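Local structure of CG4930 (Drosophila melanogaster, 3ISM) at residues C[253-265]-C[295-308]. The protein inhibits the nuclease EndoG by forming a complex with it. The protein carries 1 engineered substitution. Residues are numbered along the deposited sequence; the frame is centred on the assembly and turned at random.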
ATOM      1  N   ARG C 253      16.376  -6.813 -40.486  1.00 40.99           N
ATOM      2  CA  ARG C 253      17.427  -7.770 -40.845  1.00 40.98           C
ATOM      3  C   ARG C 253      17.633  -7.894 -42.354  1.00 40.96           C
ATOM      4  O   ARG C 253      18.764  -8.108 -42.813  1.00 40.81           O
ATOM      5  CB  ARG C 253      17.124  -9.154 -40.268  1.00 40.89           C
ATOM      6  CG  ARG C 253      17.094  -9.212 -38.756  1.00 40.89           C
ATOM      7  CD  ARG C 253      17.178 -10.641 -38.254  1.00 41.30           C
ATOM      8  NE  ARG C 253      16.036 -11.460 -38.652  1.00 42.03           N
ATOM      9  CZ  ARG C 253      14.967 -11.682 -37.891  1.00 42.14           C
ATOM     10  NH1 ARG C 253      14.878 -11.141 -36.682  1.00 41.96           N
ATOM     11  NH2 ARG C 253      13.983 -12.446 -38.342  1.00 42.32           N
ATOM     12  N   GLU C 254      16.542  -7.761 -43.115  1.00 40.76           N
ATOM     13  CA  GLU C 254      16.582  -7.979 -44.567  1.00 40.40           C
ATOM     14  C   GLU C 254      17.147  -6.800 -45.377  1.00 40.06           C
ATOM     15  O   GLU C 254      17.790  -7.007 -46.411  1.00 39.89           O
ATOM     16  CB  GLU C 254      15.210  -8.409 -45.101  1.00 40.49           C
ATOM     17  CG  GLU C 254      14.877  -9.890 -44.859  1.00 40.95           C
ATOM     18  CD  GLU C 254      15.470 -10.844 -45.908  1.00 41.70           C
ATOM     19  OE1 GLU C 254      16.338 -10.427 -46.711  1.00 41.86           O
ATOM     20  OE2 GLU C 254      15.058 -12.027 -45.931  1.00 41.75           O
ATOM     21  N   ILE C 255      16.907  -5.573 -44.914  1.00 39.50           N
ATOM     22  CA  ILE C 255      17.488  -4.396 -45.570  1.00 39.04           C
ATOM     23  C   ILE C 255      18.993  -4.264 -45.256  1.00 38.70           C
ATOM     24  O   ILE C 255      19.776  -3.871 -46.129  1.00 38.84           O
ATOM     25  CB  ILE C 255      16.692  -3.083 -45.265  1.00 38.95           C
ATOM     26  CG1 ILE C 255      17.345  -1.864 -45.932  1.00 39.13           C
ATOM     27  CG2 ILE C 255      16.539  -2.867 -43.776  1.00 38.87           C
ATOM     28  CD1 ILE C 255      16.645  -0.537 -45.656  1.00 39.33           C
ATOM     29  N   ILE C 256      19.381  -4.605 -44.019  1.00 38.01           N
ATOM     30  CA  ILE C 256      20.789  -4.639 -43.603  1.00 37.32           C
ATOM     31  C   ILE C 256      21.587  -5.573 -44.527  1.00 36.77           C
ATOM     32  O   ILE C 256      22.665  -5.218 -45.006  1.00 36.58           O
ATOM     33  CB  ILE C 256      20.940  -5.083 -42.114  1.00 37.37           C
ATOM     34  CG1 ILE C 256      20.388  -4.010 -41.166  1.00 37.47           C
ATOM     35  CG2 ILE C 256      22.403  -5.380 -41.764  1.00 37.20           C
ATOM     36  CD1 ILE C 256      20.268  -4.451 -39.703  1.00 37.13           C
ATOM     37  N   TRP C 257      21.022  -6.753 -44.784  1.00 36.07           N
ATOM     38  CA  TRP C 257      21.602  -7.735 -45.693  1.00 35.55           C
ATOM     39  C   TRP C 257      21.658  -7.228 -47.143  1.00 35.25           C
ATOM     40  O   TRP C 257      22.545  -7.617 -47.897  1.00 35.22           O
ATOM     41  CB  TRP C 257      20.834  -9.060 -45.615  1.00 35.19           C
ATOM     42  CG  TRP C 257      21.658 -10.266 -45.985  1.00 35.03           C
ATOM     43  CD1 TRP C 257      21.937 -10.717 -47.246  1.00 34.57           C
ATOM     44  CD2 TRP C 257      22.301 -11.180 -45.084  1.00 34.67           C
ATOM     45  NE1 TRP C 257      22.715 -11.846 -47.187  1.00 34.23           N
ATOM     46  CE2 TRP C 257      22.953 -12.155 -45.873  1.00 34.52           C
ATOM     47  CE3 TRP C 257      22.393 -11.268 -43.688  1.00 34.24           C
ATOM     48  CZ2 TRP C 257      23.685 -13.206 -45.313  1.00 34.60           C
ATOM     49  CZ3 TRP C 257      23.118 -12.314 -43.131  1.00 34.46           C
ATOM     50  CH2 TRP C 257      23.757 -13.269 -43.945  1.00 34.76           C
ATOM     51  N   LYS C 258      20.715  -6.367 -47.525  1.00 34.92           N
ATOM     52  CA  LYS C 258      20.743  -5.724 -48.844  1.00 34.57           C
ATOM     53  C   LYS C 258      21.828  -4.649 -48.914  1.00 34.19           C
ATOM     54  O   LYS C 258      22.674  -4.674 -49.810  1.00 33.95           O
ATOM     55  CB  LYS C 258      19.379  -5.119 -49.205  1.00 34.73           C
ATOM     56  CG  LYS C 258      18.606  -5.865 -50.290  1.00 34.89           C
ATOM     57  CD  LYS C 258      17.613  -6.865 -49.721  1.00 35.38           C
ATOM     58  CE  LYS C 258      16.802  -7.522 -50.835  1.00 36.11           C
ATOM     59  NZ  LYS C 258      15.625  -8.254 -50.298  1.00 36.07           N
ATOM     60  N   LEU C 259      21.797  -3.723 -47.952  1.00 33.72           N
ATOM     61  CA  LEU C 259      22.753  -2.612 -47.860  1.00 33.21           C
ATOM     62  C   LEU C 259      24.212  -3.062 -47.952  1.00 32.95           C
ATOM     63  O   LEU C 259      25.048  -2.387 -48.560  1.00 32.75           O
ATOM     64  CB  LEU C 259      22.546  -1.848 -46.546  1.00 33.02           C
ATOM     65  CG  LEU C 259      21.379  -0.859 -46.447  1.00 33.00           C
ATOM     66  CD1 LEU C 259      20.877  -0.750 -44.999  1.00 32.37           C
ATOM     67  CD2 LEU C 259      21.767   0.509 -47.000  1.00 31.76           C
ATOM     68  N   LEU C 260      24.492  -4.212 -47.348  1.00 32.60           N
ATOM     69  CA  LEU C 260      25.842  -4.739 -47.242  1.00 32.22           C
ATOM     70  C   LEU C 260      26.218  -5.723 -48.354  1.00 32.24           C
ATOM     71  O   LEU C 260      27.393  -5.843 -48.702  1.00 32.16           O
ATOM     72  CB  LEU C 260      26.019  -5.417 -45.878  1.00 32.09           C
ATOM     73  CG  LEU C 260      26.012  -4.573 -44.603  1.00 31.17           C
ATOM     74  CD1 LEU C 260      26.050  -5.495 -43.409  1.00 30.96           C
ATOM     75  CD2 LEU C 260      27.174  -3.589 -44.555  1.00 30.30           C
ATOM     76  N   PHE C 261      25.232  -6.432 -48.904  1.00 32.26           N
ATOM     77  CA  PHE C 261      25.523  -7.552 -49.803  1.00 32.38           C
ATOM     78  C   PHE C 261      24.837  -7.541 -51.179  1.00 32.58           C
ATOM     79  O   PHE C 261      24.819  -8.569 -51.864  1.00 32.63           O
ATOM     80  CB  PHE C 261      25.279  -8.892 -49.090  1.00 32.25           C
ATOM     81  CG  PHE C 261      25.950  -8.997 -47.750  1.00 32.15           C
ATOM     82  CD1 PHE C 261      27.336  -9.011 -47.649  1.00 31.98           C
ATOM     83  CD2 PHE C 261      25.195  -9.079 -46.585  1.00 32.37           C
ATOM     84  CE1 PHE C 261      27.961  -9.103 -46.412  1.00 31.99           C
ATOM     85  CE2 PHE C 261      25.809  -9.173 -45.341  1.00 32.12           C
ATOM     86  CZ  PHE C 261      27.197  -9.183 -45.254  1.00 32.20           C
ATOM     87  N   ASP C 262      24.291  -6.396 -51.591  1.00 32.81           N
ATOM     88  CA  ASP C 262      23.780  -6.244 -52.962  1.00 32.99           C
ATOM     89  C   ASP C 262      24.946  -6.185 -53.949  1.00 33.08           C
ATOM     90  O   ASP C 262      24.810  -6.557 -55.115  1.00 33.00           O
ATOM     91  CB  ASP C 262      22.901  -4.994 -53.104  1.00 33.01           C
ATOM     92  CG  ASP C 262      21.471  -5.215 -52.615  1.00 33.34           C
ATOM     93  OD1 ASP C 262      20.971  -6.359 -52.692  1.00 33.88           O
ATOM     94  OD2 ASP C 262      20.844  -4.234 -52.156  1.00 33.21           O
ATOM     95  N   GLY C 263      26.085  -5.707 -53.456  1.00 33.21           N
ATOM     96  CA  GLY C 263      27.346  -5.693 -54.188  1.00 33.51           C
ATOM     97  C   GLY C 263      28.449  -5.408 -53.187  1.00 33.70           C
ATOM     98  O   GLY C 263      28.490  -6.016 -52.113  1.00 33.68           O
ATOM     99  N   THR C 264      29.342  -4.485 -53.534  1.00 33.85           N
ATOM    100  CA  THR C 264      30.317  -3.962 -52.581  1.00 34.08           C
ATOM    101  C   THR C 264      29.758  -2.664 -52.003  1.00 34.29           C
ATOM    102  O   THR C 264      29.584  -1.687 -52.731  1.00 34.18           O
ATOM    103  CB  THR C 264      31.691  -3.711 -53.229  1.00 34.10           C
ATOM    104  OG1 THR C 264      32.116  -4.889 -53.922  1.00 34.15           O
ATOM    105  CG2 THR C 264      32.728  -3.347 -52.170  1.00 34.13           C
ATOM    106  N   PRO C 265      29.464  -2.655 -50.689  1.00 34.62           N
ATOM    107  CA  PRO C 265      28.759  -1.530 -50.073  1.00 34.79           C
ATOM    108  C   PRO C 265      29.611  -0.268 -49.949  1.00 34.92           C
ATOM    109  O   PRO C 265      30.794  -0.338 -49.596  1.00 34.84           O
ATOM    110  CB  PRO C 265      28.375  -2.067 -48.687  1.00 34.74           C
ATOM    111  CG  PRO C 265      29.381  -3.115 -48.392  1.00 34.82           C
ATOM    112  CD  PRO C 265      29.793  -3.710 -49.712  1.00 34.67           C
ATOM    113  N   TRP C 295      21.103 -14.849 -35.403  1.00 31.97           N
ATOM    114  CA  TRP C 295      21.317 -14.230 -36.719  1.00 31.32           C
ATOM    115  C   TRP C 295      22.578 -13.378 -36.791  1.00 31.10           C
ATOM    116  O   TRP C 295      23.230 -13.330 -37.839  1.00 30.42           O
ATOM    117  CB  TRP C 295      20.088 -13.397 -37.110  1.00 31.28           C
ATOM    118  CG  TRP C 295      20.241 -12.474 -38.309  1.00 31.21           C
ATOM    119  CD1 TRP C 295      20.023 -12.787 -39.620  1.00 30.71           C
ATOM    120  CD2 TRP C 295      20.596 -11.080 -38.285  1.00 31.19           C
ATOM    121  NE1 TRP C 295      20.229 -11.683 -40.415  1.00 30.58           N
ATOM    122  CE2 TRP C 295      20.586 -10.623 -39.623  1.00 30.49           C
ATOM    123  CE3 TRP C 295      20.927 -10.177 -37.265  1.00 30.86           C
ATOM    124  CZ2 TRP C 295      20.894  -9.303 -39.969  1.00 30.33           C
ATOM    125  CZ3 TRP C 295      21.232  -8.863 -37.610  1.00 30.64           C
ATOM    126  CH2 TRP C 295      21.210  -8.440 -38.949  1.00 30.79           C
ATOM    127  N   ILE C 296      22.923 -12.705 -35.691  1.00 30.82           N
ATOM    128  CA  ILE C 296      24.085 -11.800 -35.703  1.00 30.87           C
ATOM    129  C   ILE C 296      25.395 -12.544 -36.040  1.00 30.80           C
ATOM    130  O   ILE C 296      26.299 -11.979 -36.666  1.00 30.80           O
ATOM    131  CB  ILE C 296      24.176 -10.910 -34.410  1.00 30.86           C
ATOM    132  CG1 ILE C 296      24.996  -9.642 -34.658  1.00 30.30           C
ATOM    133  CG2 ILE C 296      24.676 -11.704 -33.183  1.00 30.72           C
ATOM    134  CD1 ILE C 296      24.402  -8.695 -35.659  1.00 29.31           C
ATOM    135  N   PHE C 297      25.451 -13.822 -35.665  1.00 30.94           N
ATOM    136  CA  PHE C 297      26.548 -14.720 -36.019  1.00 30.98           C
ATOM    137  C   PHE C 297      26.602 -14.993 -37.516  1.00 30.94           C
ATOM    138  O   PHE C 297      27.693 -15.057 -38.099  1.00 31.02           O
ATOM    139  CB  PHE C 297      26.411 -16.047 -35.277  1.00 31.20           C
ATOM    140  CG  PHE C 297      27.028 -16.049 -33.914  1.00 31.43           C
ATOM    141  CD1 PHE C 297      28.372 -16.366 -33.746  1.00 31.64           C
ATOM    142  CD2 PHE C 297      26.264 -15.752 -32.791  1.00 32.26           C
ATOM    143  CE1 PHE C 297      28.948 -16.378 -32.483  1.00 31.87           C
ATOM    144  CE2 PHE C 297      26.829 -15.760 -31.517  1.00 32.50           C
ATOM    145  CZ  PHE C 297      28.175 -16.074 -31.362  1.00 32.22           C
ATOM    146  N   ASN C 298      25.427 -15.166 -38.126  1.00 30.76           N
ATOM    147  CA  ASN C 298      25.317 -15.333 -39.581  1.00 30.76           C
ATOM    148  C   ASN C 298      25.786 -14.089 -40.336  1.00 30.49           C
ATOM    149  O   ASN C 298      26.494 -14.199 -41.340  1.00 30.10           O
ATOM    150  CB  ASN C 298      23.877 -15.670 -39.992  1.00 31.01           C
ATOM    151  CG  ASN C 298      23.373 -16.973 -39.387  1.00 31.14           C
ATOM    152  OD1 ASN C 298      22.268 -17.025 -38.844  1.00 31.54           O
ATOM    153  ND2 ASN C 298      24.174 -18.031 -39.486  1.00 30.68           N
ATOM    154  N   LEU C 299      25.391 -12.913 -39.845  1.00 30.24           N
ATOM    155  CA  LEU C 299      25.808 -11.651 -40.446  1.00 30.25           C
ATOM    156  C   LEU C 299      27.320 -11.443 -40.352  1.00 30.47           C
ATOM    157  O   LEU C 299      27.949 -11.055 -41.344  1.00 30.51           O
ATOM    158  CB  LEU C 299      25.060 -10.463 -39.845  1.00 29.99           C
ATOM    159  CG  LEU C 299      25.496  -9.061 -40.293  1.00 30.02           C
ATOM    160  CD1 LEU C 299      25.283  -8.862 -41.781  1.00 30.25           C
ATOM    161  CD2 LEU C 299      24.769  -7.979 -39.512  1.00 30.14           C
ATOM    162  N   ARG C 300      27.890 -11.707 -39.175  1.00 30.61           N
ATOM    163  CA  ARG C 300      29.342 -11.619 -38.968  1.00 30.63           C
ATOM    164  C   ARG C 300      30.125 -12.496 -39.947  1.00 30.66           C
ATOM    165  O   ARG C 300      31.097 -12.040 -40.554  1.00 30.46           O
ATOM    166  CB  ARG C 300      29.721 -12.008 -37.536  1.00 30.64           C
ATOM    167  CG  ARG C 300      31.234 -12.219 -37.335  1.00 29.85           C
ATOM    168  CD  ARG C 300      31.539 -13.062 -36.120  1.00 27.81           C
ATOM    169  NE  ARG C 300      31.229 -14.464 -36.355  1.00 26.74           N
ATOM    170  CZ  ARG C 300      31.507 -15.451 -35.510  1.00 26.40           C
ATOM    171  NH1 ARG C 300      32.106 -15.196 -34.352  1.00 25.51           N
ATOM    172  NH2 ARG C 300      31.181 -16.700 -35.829  1.00 26.11           N
ATOM    173  N   ASP C 301      29.688 -13.748 -40.087  1.00 30.86           N
ATOM    174  CA  ASP C 301      30.320 -14.715 -40.995  1.00 30.91           C
ATOM    175  C   ASP C 301      30.261 -14.265 -42.457  1.00 30.95           C
ATOM    176  O   ASP C 301      31.189 -14.515 -43.228  1.00 30.74           O
ATOM    177  CB  ASP C 301      29.678 -16.102 -40.846  1.00 30.77           C
ATOM    178  CG  ASP C 301      29.968 -16.749 -39.495  1.00 30.96           C
ATOM    179  OD1 ASP C 301      30.663 -16.125 -38.654  1.00 31.77           O
ATOM    180  OD2 ASP C 301      29.493 -17.885 -39.270  1.00 29.71           O
ATOM    181  N   GLU C 302      29.169 -13.601 -42.826  1.00 31.06           N
ATOM    182  CA  GLU C 302      29.021 -13.044 -44.167  1.00 31.29           C
ATOM    183  C   GLU C 302      29.837 -11.754 -44.357  1.00 31.11           C
ATOM    184  O   GLU C 302      30.337 -11.489 -45.452  1.00 30.89           O
ATOM    185  CB  GLU C 302      27.541 -12.824 -44.503  1.00 31.24           C
ATOM    186  CG  GLU C 302      27.238 -12.731 -46.006  1.00 32.31           C
ATOM    187  CD  GLU C 302      27.779 -13.908 -46.810  1.00 33.45           C
ATOM    188  OE1 GLU C 302      27.659 -15.065 -46.349  1.00 33.40           O
ATOM    189  OE2 GLU C 302      28.322 -13.671 -47.913  1.00 34.32           O
ATOM    190  N   VAL C 303      29.964 -10.962 -43.290  1.00 30.95           N
ATOM    191  CA  VAL C 303      30.822  -9.772 -43.292  1.00 30.81           C
ATOM    192  C   VAL C 303      32.285 -10.184 -43.536  1.00 30.86           C
ATOM    193  O   VAL C 303      33.001  -9.557 -44.328  1.00 30.40           O
ATOM    194  CB  VAL C 303      30.679  -8.953 -41.967  1.00 30.75           C
ATOM    195  CG1 VAL C 303      31.872  -8.035 -41.741  1.00 30.99           C
ATOM    196  CG2 VAL C 303      29.387  -8.148 -41.971  1.00 30.99           C
ATOM    197  N   LEU C 304      32.696 -11.263 -42.871  1.00 30.96           N
ATOM    198  CA  LEU C 304      34.050 -11.803 -42.989  1.00 31.03           C
ATOM    199  C   LEU C 304      34.308 -12.592 -44.284  1.00 31.34           C
ATOM    200  O   LEU C 304      35.450 -12.663 -44.748  1.00 31.26           O
ATOM    201  CB  LEU C 304      34.382 -12.655 -41.761  1.00 30.89           C
ATOM    202  CG  LEU C 304      34.365 -11.921 -40.412  1.00 30.34           C
ATOM    203  CD1 LEU C 304      34.458 -12.905 -39.259  1.00 29.83           C
ATOM    204  CD2 LEU C 304      35.454 -10.850 -40.302  1.00 29.50           C
ATOM    205  N   THR C 305      33.268 -13.186 -44.870  1.00 31.55           N
ATOM    206  CA  THR C 305      33.444 -13.867 -46.164  1.00 31.80           C
ATOM    207  C   THR C 305      33.575 -12.841 -47.303  1.00 32.02           C
ATOM    208  O   THR C 305      34.389 -13.005 -48.208  1.00 32.17           O
ATOM    209  CB  THR C 305      32.323 -14.899 -46.457  1.00 31.76           C
ATOM    210  OG1 THR C 305      32.157 -15.765 -45.326  1.00 31.47           O
ATOM    211  CG2 THR C 305      32.670 -15.758 -47.679  1.00 31.72           C
ATOM    212  N   LYS C 306      32.795 -11.765 -47.226  1.00 32.41           N
ATOM    213  CA  LYS C 306      32.842 -10.685 -48.216  1.00 32.65           C
ATOM    214  C   LYS C 306      33.997  -9.705 -47.980  1.00 32.73           C
ATOM    215  O   LYS C 306      34.170  -8.752 -48.749  1.00 32.76           O
ATOM    216  CB  LYS C 306      31.511  -9.922 -48.234  1.00 32.82           C
ATOM    217  CG  LYS C 306      30.345 -10.714 -48.813  1.00 33.38           C
ATOM    218  CD  LYS C 306      30.154 -10.421 -50.289  1.00 34.40           C
ATOM    219  CE  LYS C 306      29.214 -11.425 -50.929  1.00 35.54           C
ATOM    220  NZ  LYS C 306      29.917 -12.702 -51.264  1.00 36.38           N
ATOM    221  N   GLU C 307      34.772  -9.951 -46.918  1.00 32.66           N
ATOM    222  CA  GLU C 307      35.920  -9.118 -46.522  1.00 32.77           C
ATOM    223  C   GLU C 307      35.549  -7.667 -46.205  1.00 32.56           C
ATOM    224  O   GLU C 307      36.284  -6.736 -46.551  1.00 32.53           O
ATOM    225  CB  GLU C 307      37.047  -9.158 -47.566  1.00 32.90           C
ATOM    226  CG  GLU C 307      37.559 -10.545 -47.890  1.00 33.60           C
ATOM    227  CD  GLU C 307      39.040 -10.555 -48.191  1.00 34.00           C
ATOM    228  OE1 GLU C 307      39.453 -10.050 -49.262  1.00 33.63           O
ATOM    229  OE2 GLU C 307      39.790 -11.080 -47.344  1.00 34.76           O
ATOM    230  N   LEU C 308      34.416  -7.486 -45.535  1.00 32.17           N
ATOM    231  CA  LEU C 308      33.987  -6.161 -45.106  1.00 32.19           C
ATOM    232  C   LEU C 308      34.636  -5.820 -43.766  1.00 32.02           C
ATOM    233  O   LEU C 308      33.954  -5.599 -42.757  1.00 32.32           O
ATOM    234  CB  LEU C 308      32.456  -6.081 -45.034  1.00 32.02           C
ATOM    235  CG  LEU C 308      31.721  -6.351 -46.357  1.00 32.29           C
ATOM    236  CD1 LEU C 308      30.211  -6.134 -46.211  1.00 32.18           C
ATOM    237  CD2 LEU C 308      32.288  -5.512 -47.518  1.00 31.27           C
TER
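Aromatic side chains knit two nearly parallel helices side by side in the second helical half of the inhibitor, whose sequence resembles the first, Ku C-terminal-like half and which probably shares its fold: helix 238-261, through Arg-253 to Phe-261, packs against helix 290-305. The segment axes run 6° apart at 11.4 Å, a wide spacing filled by Trp-257, Phe-261 and Trp-295. In a knobs-into-holes fit, Leu-299 enters the hole formed by Ile-256, Trp-257, Leu-260 and Phe-261; its CD1 meets Phe-261 CE2 at the ring edge, in plane, at 3.6 Å. At one end, Arg-253 lays its aliphatic chain over the Trp-295 indole, CD standing 3.5 Å from the centroid of the five-membered ring in a CH-pi contact. A bend at chi3 (-64°) lifts the guanidinium away from the indole face, and NH1 hydrogen-bonds to Tyr-280 OH on helix 267-287; its cation-pi attraction to the indole is weak at most. Trp-257 meets the same indole obliquely, planes at 49°. Replacing Trp-295 by an alanine would probably open a gap between the helices and deprive the Arg-253 methylenes of the face they rest on. Farther along, Leu-308, just past the second helix, inserts CD1 against Phe-261 CE1 and sets CD2 on Pro-265 CD. Phe-261 itself is clamped between Leu-260 CB on one face and Glu-302 on the other, Glu-302 CG lying 3.7 Å from the ring centroid.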